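Local coordinates for protein Nsp15 (PDB 5YVD) that is a coronavirus endoribonuclease of the EndoU clan that probably cuts RNA at uridylates and assembles from six subunits, at residues A[249-254]-A[275-280]; A[217-222]-A[228-233]; A[269-274]-A[322-327]. All blocks are in the same frame, centred on the assembly; numbering follows the deposited sequence.

How the contacts relate
All three contacts lie within the uridylate-specific endoribonuclease domain. Contacts 1 and 3 are buried; contact 2, whose centre is about 28 Å from the centre of the chain, is only partly so. Contacts 1 and 3 involve the same strand, 273-279, or its approach: contact 1 uses its length to receive helix 248-255, whereas contact 3 uses the residues leading into it, Thr-271 and Ile-272, to reach strand 322-331 of another sheet. Contact 2 is local, joining helices 215-221 and 229-234, the latter followed by helix 248-255. Apolar packing dominates throughout, but contact 1 adds a charged pair whose exact geometry is doubtful, contact 2 a carboxylate beside a methyl, and contact 3 aliphatic groups alone.

Contact 1: A[249-254]-A[275-280]; sequences IGLYKR and YFITET. Unlike the reference sequence in segment 249-254: Arg-254 (reference Lys).
Leu-251 faces Ile-277 where helix 249-254 passes strand 275-279, the two short axes coming within 12.1 Å with their N-to-C directions 39° apart. The backbones stay well separated, Leu-251 CA lying 9.9 Å from Ile-277 CA, and side chains bridge the gap. Leu-251 carries the apolar part. With CG anti to the backbone N (chi1 170°), it sends its two methyls to different residues of the strand. CD1 meets CD1 of Ile-277 tip to tip at 4.1 Å. CD2 comes obliquely to the Tyr-275 ring and sits near the CD1-CE1 bond, 4.1 Å from Tyr-275 CD1. The two strand residues are next but one, so both point toward the helix, and Met-262 of strand 260-263 touches Leu-251 and Tyr-275 as well.

One helical turn further on, Arg-254 and Glu-279 are modelled as a salt bridge between NH2 and OE2, both side chains bending at chi2 on the way. The modelled separation is too short, so the exact placing of these two atoms is doubtful. Arg-254, where the reference sequence has Lys, also makes a cation-pi contact with Phe-237. The other carboxylate oxygen, OE1, accepts hydrogen bonds from the backbone N of Asn-281 and of Thr-282, tying the end of the strand to the turn that follows.

On the reverse side of the strand, Phe-276 and Thr-278 pack against a second subunit. Helix 248-255 thus covers one face of the antiparallel sheet 260-263, 273-279 and 285-291 while another chain meets the other, a helix-on-sheet layer of the EndoU domain.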
loop_
_atom_site.group_PDB
_atom_site.type_symbol
_atom_site.label_atom_id
_atom_site.label_comp_id
_atom_site.label_asym_id
_atom_site.label_seq_id
_atom_site.Cartn_x
_atom_site.Cartn_y
_atom_site.Cartn_z
ATOM N N ILE A 249 -8.246 -39.380 9.180
ATOM C CA ILE A 249 -7.388 -40.507 8.828
ATOM C C ILE A 249 -7.756 -41.055 7.426
ATOM O O ILE A 249 -6.878 -41.448 6.650
ATOM C CB ILE A 249 -7.415 -41.597 9.920
ATOM C CG1 ILE A 249 -6.391 -42.709 9.615
ATOM C CG2 ILE A 249 -8.820 -42.168 10.075
ATOM C CD1 ILE A 249 -6.191 -43.682 10.764
ATOM N N GLY A 250 -9.045 -41.056 7.102
ATOM C CA GLY A 250 -9.506 -41.476 5.783
ATOM C C GLY A 250 -9.100 -40.506 4.672
ATOM O O GLY A 250 -8.743 -40.925 3.569
ATOM N N LEU A 251 -9.156 -39.215 4.975
ATOM C CA LEU A 251 -8.682 -38.193 4.054
ATOM C C LEU A 251 -7.179 -38.278 3.849
ATOM O O LEU A 251 -6.702 -38.167 2.716
ATOM C CB LEU A 251 -9.070 -36.778 4.541
ATOM C CG LEU A 251 -8.449 -35.591 3.806
ATOM C CD1 LEU A 251 -8.798 -35.658 2.344
ATOM C CD2 LEU A 251 -8.898 -34.260 4.360
ATOM N N TYR A 252 -6.428 -38.429 4.932
ATOM C CA TYR A 252 -4.977 -38.590 4.821
ATOM C C TYR A 252 -4.633 -39.806 3.964
ATOM O O TYR A 252 -3.842 -39.708 2.998
ATOM C CB TYR A 252 -4.356 -38.758 6.199
ATOM C CG TYR A 252 -2.927 -39.218 6.205
ATOM C CD1 TYR A 252 -2.599 -40.497 6.599
ATOM C CD2 TYR A 252 -1.899 -38.365 5.844
ATOM C CE1 TYR A 252 -1.289 -40.920 6.616
ATOM C CE2 TYR A 252 -0.581 -38.775 5.868
ATOM C CZ TYR A 252 -0.288 -40.054 6.249
ATOM O OH TYR A 252 1.011 -40.489 6.276
ATOM N N LYS A 253 -5.229 -40.947 4.305
ATOM C CA LYS A 253 -4.895 -42.189 3.618
ATOM C C LYS A 253 -5.105 -41.984 2.153
ATOM O O LYS A 253 -4.304 -42.395 1.317
ATOM C CB LYS A 253 -5.784 -43.338 4.091
ATOM C CG LYS A 253 -5.567 -44.613 3.319
ATOM C CD LYS A 253 -6.294 -45.775 3.952
ATOM C CE LYS A 253 -6.164 -47.029 3.097
ATOM N NZ LYS A 253 -6.849 -46.861 1.791
ATOM N N ARG A 254 -6.203 -41.320 1.858
ATOM C CA ARG A 254 -6.613 -41.121 0.507
ATOM C C ARG A 254 -5.629 -40.261 -0.254
ATOM O O ARG A 254 -5.151 -40.654 -1.304
ATOM C CB ARG A 254 -7.980 -40.466 0.487
ATOM C CG ARG A 254 -8.421 -40.037 -0.895
ATOM C CD ARG A 254 -8.651 -41.249 -1.766
ATOM N NE ARG A 254 -8.618 -40.911 -3.174
ATOM C CZ ARG A 254 -8.763 -41.790 -4.159
ATOM N NH1 ARG A 254 -8.979 -43.081 -3.906
ATOM N NH2 ARG A 254 -8.694 -41.363 -5.408
ATOM N N TYR A 275 -13.260 -28.550 3.974
ATOM C CA TYR A 275 -12.404 -28.567 2.794
ATOM C C TYR A 275 -13.230 -28.569 1.514
ATOM O O TYR A 275 -14.350 -29.060 1.481
ATOM C CB TYR A 275 -11.448 -29.777 2.808
ATOM C CG TYR A 275 -10.500 -29.791 3.994
ATOM C CD1 TYR A 275 -10.721 -30.638 5.063
ATOM C CD2 TYR A 275 -9.381 -28.953 4.053
ATOM C CE1 TYR A 275 -9.871 -30.668 6.160
ATOM C CE2 TYR A 275 -8.521 -28.977 5.155
ATOM C CZ TYR A 275 -8.791 -29.842 6.209
ATOM O OH TYR A 275 -7.999 -29.894 7.323
ATOM N N PHE A 276 -12.630 -27.999 0.473
ATOM C CA PHE A 276 -13.144 -27.997 -0.881
ATOM C C PHE A 276 -12.290 -29.030 -1.616
ATOM O O PHE A 276 -11.162 -28.734 -1.992
ATOM C CB PHE A 276 -12.929 -26.601 -1.442
ATOM C CG PHE A 276 -13.501 -26.374 -2.799
ATOM C CD1 PHE A 276 -14.618 -25.560 -2.960
ATOM C CD2 PHE A 276 -12.883 -26.885 -3.927
ATOM C CE1 PHE A 276 -15.138 -25.301 -4.218
ATOM C CE2 PHE A 276 -13.407 -26.624 -5.191
ATOM C CZ PHE A 276 -14.539 -25.837 -5.334
ATOM N N ILE A 277 -12.806 -30.246 -1.782
ATOM C CA ILE A 277 -11.983 -31.349 -2.245
ATOM C C ILE A 277 -12.354 -31.834 -3.626
ATOM O O ILE A 277 -13.529 -31.926 -3.996
ATOM C CB ILE A 277 -12.020 -32.566 -1.299
ATOM C CG1 ILE A 277 -12.103 -32.113 0.151
ATOM C CG2 ILE A 277 -10.784 -33.450 -1.515
ATOM C CD1 ILE A 277 -11.843 -33.232 1.138
ATOM N N THR A 278 -11.314 -32.184 -4.367
ATOM C CA THR A 278 -11.455 -32.691 -5.713
ATOM C C THR A 278 -10.555 -33.908 -5.865
ATOM O O THR A 278 -9.451 -33.931 -5.339
ATOM C CB THR A 278 -11.060 -31.597 -6.725
ATOM O OG1 THR A 278 -11.638 -30.349 -6.325
ATOM C CG2 THR A 278 -11.521 -31.944 -8.134
ATOM N N GLU A 279 -11.046 -34.936 -6.551
ATOM C CA GLU A 279 -10.249 -36.133 -6.854
ATOM C C GLU A 279 -9.883 -36.049 -8.326
ATOM O O GLU A 279 -10.749 -35.799 -9.172
ATOM C CB GLU A 279 -11.045 -37.397 -6.564
ATOM C CG GLU A 279 -10.209 -38.650 -6.361
ATOM C CD GLU A 279 -9.876 -39.419 -7.638
ATOM O OE1 GLU A 279 -10.264 -39.015 -8.764
ATOM O OE2 GLU A 279 -9.198 -40.459 -7.510
ATOM N N THR A 280 -8.608 -36.261 -8.635
ATOM C CA THR A 280 -8.080 -35.921 -9.969
ATOM C C THR A 280 -8.130 -37.056 -11.022
ATOM O O THR A 280 -7.709 -36.861 -12.175
ATOM C CB THR A 280 -6.663 -35.313 -9.852
ATOM O OG1 THR A 280 -5.776 -36.219 -9.167
ATOM C CG2 THR A 280 -6.728 -33.991 -9.087
#

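Contact 2: A[217-222]-A[228-233]; sequences VFIKKY and AFEHVV
Ile-219 of helix 217-221 reaches across to the first turn of helix 229-233, the short axes of the two approaching to 11.8 Å at an angle of 105°. From CB the chain departs with CG1 anti to the carbonyl carbon (chi1 -73°) and then runs on extended. CG1 passes 4.1 Å from CB of Phe-229, the two side chains sliding past each other in opposite directions. Beyond it, CD1 ends 3.4 Å from Glu-230 OE1, the Ile-219 and Glu-230 side chains crossing at about a right angle. This last approach is packing of a methyl against an oxygen, and the polar partner of Glu-230 OE1 is Ser-215 OG, just before segment 217-222, to which it is hydrogen-bonded.

Alongside, the Phe-218 and Phe-229 rings touch, Phe-218 CE2 lying 4.2 Å from Phe-229 CE1. The Phe-229 atom is near the plane of the Phe-218 ring, at its edge, whereas Phe-218 CE2 approaches the other ring obliquely. Each ring has a companion from its own segment: Tyr-222 CD1 lies over one face of Phe-218, offset toward the rim, and Val-233 CG2 sits over the centre of one face of Phe-229. Leu-296 of helix 296-304 touches both rings, and Phe-210 meets Phe-218 edge-to-face.

The join is therefore graded: buried aromatic rings, an aliphatic chain in the middle and exposed Glu-230 at the rim. Contact between the two segments rests on apolar packing, while the Glu-230 to Ser-215 bond supplies a polar link at its margin.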
loop_
_atom_site.group_PDB
_atom_site.type_symbol
_atom_site.label_atom_id
_atom_site.label_comp_id
_atom_site.label_asym_id
_atom_site.label_seq_id
_atom_site.Cartn_x
_atom_site.Cartn_y
_atom_site.Cartn_z
ATOM N N VAL A 217 -10.998 -56.141 3.952
ATOM C CA VAL A 217 -10.340 -56.896 5.027
ATOM C C VAL A 217 -10.474 -56.195 6.398
ATOM O O VAL A 217 -10.532 -56.840 7.450
ATOM C CB VAL A 217 -8.843 -57.111 4.681
ATOM C CG1 VAL A 217 -8.079 -57.738 5.832
ATOM C CG2 VAL A 217 -8.706 -57.969 3.433
ATOM N N PHE A 218 -10.506 -54.872 6.376
ATOM C CA PHE A 218 -10.559 -54.077 7.589
ATOM C C PHE A 218 -12.003 -54.039 8.121
ATOM O O PHE A 218 -12.254 -54.313 9.308
ATOM C CB PHE A 218 -10.011 -52.665 7.299
ATOM C CG PHE A 218 -10.017 -51.739 8.497
ATOM C CD1 PHE A 218 -8.887 -51.594 9.282
ATOM C CD2 PHE A 218 -11.145 -51.000 8.809
ATOM C CE1 PHE A 218 -8.883 -50.758 10.375
ATOM C CE2 PHE A 218 -11.164 -50.163 9.897
ATOM C CZ PHE A 218 -10.029 -50.040 10.690
ATOM N N ILE A 219 -12.947 -53.697 7.245
ATOM C CA ILE A 219 -14.350 -53.677 7.606
ATOM C C ILE A 219 -14.720 -54.966 8.338
ATOM O O ILE A 219 -15.374 -54.931 9.397
ATOM C CB ILE A 219 -15.270 -53.448 6.368
ATOM C CG1 ILE A 219 -15.180 -51.986 5.904
ATOM C CG2 ILE A 219 -16.729 -53.746 6.704
ATOM C CD1 ILE A 219 -15.902 -51.691 4.613
ATOM N N LYS A 220 -14.272 -56.093 7.790
ATOM C CA LYS A 220 -14.604 -57.401 8.354
ATOM C C LYS A 220 -13.817 -57.735 9.620
ATOM O O LYS A 220 -14.366 -58.342 10.538
ATOM C CB LYS A 220 -14.446 -58.495 7.300
ATOM C CG LYS A 220 -15.480 -58.384 6.187
ATOM C CD LYS A 220 -15.112 -59.235 4.979
ATOM C CE LYS A 220 -16.198 -59.154 3.911
ATOM N NZ LYS A 220 -15.868 -59.935 2.680
ATOM N N LYS A 221 -12.547 -57.346 9.688
ATOM C CA LYS A 221 -11.783 -57.534 10.915
ATOM C C LYS A 221 -12.397 -56.871 12.152
ATOM O O LYS A 221 -12.305 -57.416 13.265
ATOM C CB LYS A 221 -10.381 -56.999 10.746
ATOM C CG LYS A 221 -9.580 -56.941 12.034
ATOM C CD LYS A 221 -8.087 -57.025 11.765
ATOM C CE LYS A 221 -7.306 -56.792 13.052
ATOM N NZ LYS A 221 -5.843 -56.926 12.840
ATOM N N TYR A 222 -13.003 -55.697 11.967
ATOM C CA TYR A 222 -13.499 -54.893 13.104
ATOM C C TYR A 222 -15.032 -54.875 13.187
ATOM O O TYR A 222 -15.600 -54.144 14.003
ATOM C CB TYR A 222 -12.911 -53.469 13.056
ATOM C CG TYR A 222 -11.418 -53.442 13.347
ATOM C CD1 TYR A 222 -10.490 -53.286 12.322
ATOM C CD2 TYR A 222 -10.936 -53.600 14.647
ATOM C CE1 TYR A 222 -9.128 -53.293 12.581
ATOM C CE2 TYR A 222 -9.574 -53.603 14.917
ATOM C CZ TYR A 222 -8.675 -53.449 13.885
ATOM O OH TYR A 222 -7.322 -53.476 14.122
ATOM N N ALA A 228 -21.270 -48.371 7.031
ATOM C CA ALA A 228 -20.969 -47.590 5.837
ATOM C C ALA A 228 -19.561 -47.009 5.759
ATOM O O ALA A 228 -19.368 -45.940 5.183
ATOM C CB ALA A 228 -21.985 -46.465 5.711
ATOM N N PHE A 229 -18.565 -47.701 6.301
ATOM C CA PHE A 229 -17.203 -47.157 6.309
ATOM C C PHE A 229 -16.723 -46.769 4.918
ATOM O O PHE A 229 -15.934 -45.838 4.761
ATOM C CB PHE A 229 -16.218 -48.129 6.967
ATOM C CG PHE A 229 -15.795 -47.698 8.325
ATOM C CD1 PHE A 229 -14.451 -47.608 8.659
ATOM C CD2 PHE A 229 -16.750 -47.309 9.266
ATOM C CE1 PHE A 229 -14.068 -47.158 9.917
ATOM C CE2 PHE A 229 -16.369 -46.851 10.521
ATOM C CZ PHE A 229 -15.026 -46.777 10.845
ATOM N N GLU A 230 -17.193 -47.495 3.914
ATOM C CA GLU A 230 -16.829 -47.236 2.530
ATOM C C GLU A 230 -17.164 -45.779 2.228
ATOM O O GLU A 230 -16.291 -44.995 1.834
ATOM C CB GLU A 230 -17.585 -48.217 1.603
ATOM C CG GLU A 230 -16.772 -49.009 0.574
ATOM C CD GLU A 230 -15.477 -49.590 1.106
ATOM O OE1 GLU A 230 -15.443 -50.802 1.381
ATOM O OE2 GLU A 230 -14.490 -48.822 1.223
ATOM N N HIS A 231 -18.416 -45.411 2.484
ATOM C CA HIS A 231 -18.888 -44.034 2.265
ATOM C C HIS A 231 -18.255 -43.043 3.254
ATOM O O HIS A 231 -17.638 -42.052 2.849
ATOM C CB HIS A 231 -20.421 -43.971 2.390
ATOM C CG HIS A 231 -21.017 -42.663 1.970
ATOM N ND1 HIS A 231 -21.364 -42.384 0.666
ATOM C CD2 HIS A 231 -21.335 -41.563 2.682
ATOM C CE1 HIS A 231 -21.871 -41.167 0.589
ATOM N NE2 HIS A 231 -21.868 -40.649 1.802
ATOM N N VAL A 232 -18.372 -43.341 4.538
ATOM C CA VAL A 232 -18.091 -42.356 5.565
ATOM C C VAL A 232 -16.586 -42.111 5.720
ATOM O O VAL A 232 -16.121 -40.973 5.709
ATOM C CB VAL A 232 -18.733 -42.771 6.918
ATOM C CG1 VAL A 232 -18.372 -41.782 8.001
ATOM C CG2 VAL A 232 -20.245 -42.849 6.809
ATOM N N VAL A 233 -15.818 -43.175 5.859
ATOM C CA VAL A 233 -14.401 -43.036 6.173
ATOM C C VAL A 233 -13.506 -43.122 4.929
ATOM O O VAL A 233 -12.739 -42.199 4.635
ATOM C CB VAL A 233 -13.979 -44.082 7.201
ATOM C CG1 VAL A 233 -12.600 -43.755 7.751
ATOM C CG2 VAL A 233 -15.004 -44.121 8.335
#

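Contact 3: A[269-274]-A[322-327]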
loop_
_atom_site.group_PDB
_atom_site.type_symbol
_atom_site.label_atom_id
_atom_site.label_comp_id
_atom_site.label_asym_id
_atom_site.label_seq_id
_atom_site.Cartn_x
_atom_site.Cartn_y
_atom_site.Cartn_z
ATOM N N SER A 269 -6.455 -23.862 13.774
ATOM C CA SER A 269 -6.860 -24.901 14.723
ATOM C C SER A 269 -8.341 -24.813 15.044
ATOM O O SER A 269 -8.832 -23.746 15.409
ATOM C CB SER A 269 -6.070 -24.791 16.003
ATOM O OG SER A 269 -6.482 -25.759 16.954
ATOM N N SER A 270 -9.031 -25.943 14.882
ATOM C CA SER A 270 -10.466 -26.019 15.036
ATOM C C SER A 270 -10.908 -27.490 15.147
ATOM O O SER A 270 -10.342 -28.386 14.498
ATOM C CB SER A 270 -11.164 -25.331 13.846
ATOM O OG SER A 270 -12.580 -25.449 13.917
ATOM N N THR A 271 -11.920 -27.727 15.976
ATOM C CA THR A 271 -12.436 -29.068 16.168
ATOM C C THR A 271 -12.951 -29.653 14.869
ATOM O O THR A 271 -12.759 -30.855 14.632
ATOM C CB THR A 271 -13.532 -29.112 17.242
ATOM O OG1 THR A 271 -12.951 -28.786 18.500
ATOM C CG2 THR A 271 -14.108 -30.477 17.362
ATOM N N ILE A 272 -13.582 -28.804 14.044
ATOM C CA ILE A 272 -14.002 -29.157 12.667
ATOM C C ILE A 272 -13.317 -28.303 11.604
ATOM O O ILE A 272 -13.234 -27.076 11.707
ATOM C CB ILE A 272 -15.506 -28.931 12.440
ATOM C CG1 ILE A 272 -16.342 -29.642 13.507
ATOM C CG2 ILE A 272 -15.915 -29.367 11.037
ATOM C CD1 ILE A 272 -17.600 -28.869 13.883
ATOM N N HIS A 273 -12.889 -28.972 10.551
ATOM C CA HIS A 273 -12.292 -28.341 9.406
ATOM C C HIS A 273 -13.150 -28.614 8.161
ATOM O O HIS A 273 -13.667 -29.724 7.975
ATOM C CB HIS A 273 -10.879 -28.901 9.194
ATOM C CG HIS A 273 -9.877 -28.447 10.212
ATOM N ND1 HIS A 273 -8.922 -27.493 9.944
ATOM C CD2 HIS A 273 -9.684 -28.812 11.495
ATOM C CE1 HIS A 273 -8.176 -27.297 11.011
ATOM N NE2 HIS A 273 -8.616 -28.088 11.969
ATOM N N ASN A 274 -13.274 -27.603 7.300
ATOM C CA ASN A 274 -14.060 -27.716 6.084
ATOM C C ASN A 274 -13.176 -27.589 4.879
ATOM O O ASN A 274 -12.459 -26.628 4.753
ATOM C CB ASN A 274 -15.105 -26.601 6.027
ATOM C CG ASN A 274 -16.254 -26.797 7.010
ATOM O OD1 ASN A 274 -16.500 -27.894 7.499
ATOM N ND2 ASN A 274 -16.976 -25.713 7.287
ATOM N N THR A 322 -16.396 -28.864 24.157
ATOM C CA THR A 322 -17.743 -28.379 23.742
ATOM C C THR A 322 -18.658 -29.566 23.448
ATOM O O THR A 322 -18.268 -30.729 23.627
ATOM C CB THR A 322 -17.705 -27.578 22.422
ATOM O OG1 THR A 322 -16.353 -27.264 22.086
ATOM C CG2 THR A 322 -18.552 -26.303 22.505
ATOM N N MET A 323 -19.870 -29.271 22.984
ATOM C CA MET A 323 -20.744 -30.301 22.426
ATOM C C MET A 323 -20.595 -30.247 20.933
ATOM O O MET A 323 -20.653 -29.159 20.378
ATOM C CB MET A 323 -22.217 -30.071 22.811
ATOM C CG MET A 323 -23.077 -31.328 22.719
ATOM S SD MET A 323 -22.661 -32.578 23.980
ATOM C CE MET A 323 -23.853 -32.195 25.269
ATOM N N ILE A 324 -20.399 -31.402 20.287
ATOM C CA ILE A 324 -20.359 -31.482 18.807
ATOM C C ILE A 324 -21.478 -32.353 18.239
ATOM O O ILE A 324 -21.702 -33.476 18.701
ATOM C CB ILE A 324 -19.009 -32.028 18.275
ATOM C CG1 ILE A 324 -17.837 -31.168 18.788
ATOM C CG2 ILE A 324 -18.999 -32.078 16.736
ATOM C CD1 ILE A 324 -17.758 -29.778 18.185
ATOM N N GLU A 325 -22.144 -31.841 17.208
ATOM C CA GLU A 325 -23.316 -32.477 16.656
ATOM C C GLU A 325 -23.019 -33.078 15.316
ATOM O O GLU A 325 -22.302 -32.493 14.507
ATOM C CB GLU A 325 -24.444 -31.472 16.507
ATOM C CG GLU A 325 -24.907 -30.917 17.841
ATOM C CD GLU A 325 -26.136 -30.043 17.721
ATOM O OE1 GLU A 325 -26.609 -29.791 16.582
ATOM O OE2 GLU A 325 -26.619 -29.620 18.790
ATOM N N PHE A 326 -23.596 -34.249 15.083
ATOM C CA PHE A 326 -23.505 -34.915 13.811
ATOM C C PHE A 326 -24.894 -35.264 13.387
ATOM O O PHE A 326 -25.756 -35.489 14.236
ATOM C CB PHE A 326 -22.788 -36.242 13.954
ATOM C CG PHE A 326 -21.395 -36.139 14.485
ATOM C CD1 PHE A 326 -21.166 -35.888 15.828
ATOM C CD2 PHE A 326 -20.305 -36.348 13.645
ATOM C CE1 PHE A 326 -19.870 -35.817 16.315
ATOM C CE2 PHE A 326 -19.011 -36.273 14.128
ATOM C CZ PHE A 326 -18.791 -36.006 15.461
ATOM N N MET A 327 -25.100 -35.363 12.080
ATOM C CA MET A 327 -26.274 -36.042 11.575
ATOM C C MET A 327 -25.922 -37.514 11.366
ATOM O O MET A 327 -24.795 -37.836 10.972
ATOM C CB MET A 327 -26.726 -35.404 10.278
ATOM C CG MET A 327 -27.230 -33.977 10.461
ATOM S SD MET A 327 -28.646 -33.880 11.569
ATOM C CE MET A 327 -29.811 -34.989 10.774
#
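Thr-271 and Ile-324 meet through aliphatic groups, and the flat groups of their segments stand aside: the His-273 ring has Ser-270 CB 4.1 Å above one face, offset toward the rim, and the Phe-326 ring stacks with Phe-338. His-273 ND1 is hydrogen-bonded to Glu-264. Across the contact, Thr-271 CG2 and Ile-324 CD1 come tip to tip at 3.8 Å. In Thr-271 the methyl is anti to the backbone N, which leaves OG1 beside that N and anti to the carbonyl carbon (chi1 -66°); it is hydrogen-bonded to Asp-320 and to Asn-74. One threonine thereby serves both an apolar and a polar neighbour. Ile-272 CD1 adds a looser touch, 4.4 Å from the same Ile-324 CD1. The loop is braced internally by Ser-270 OG, which donates to Ile-272 O at 2.8 Å, with the donor oxygen 31° off the carbonyl plane.

Ile-324 also packs on Ile-319 of the adjacent strand 312-319. The contact thus links the loop leading into strand 273-279, central in one antiparallel sheet, to strand 322-331, central in the other, with helix 69-74 of the middle domain reaching in beside both segments through Asn-74.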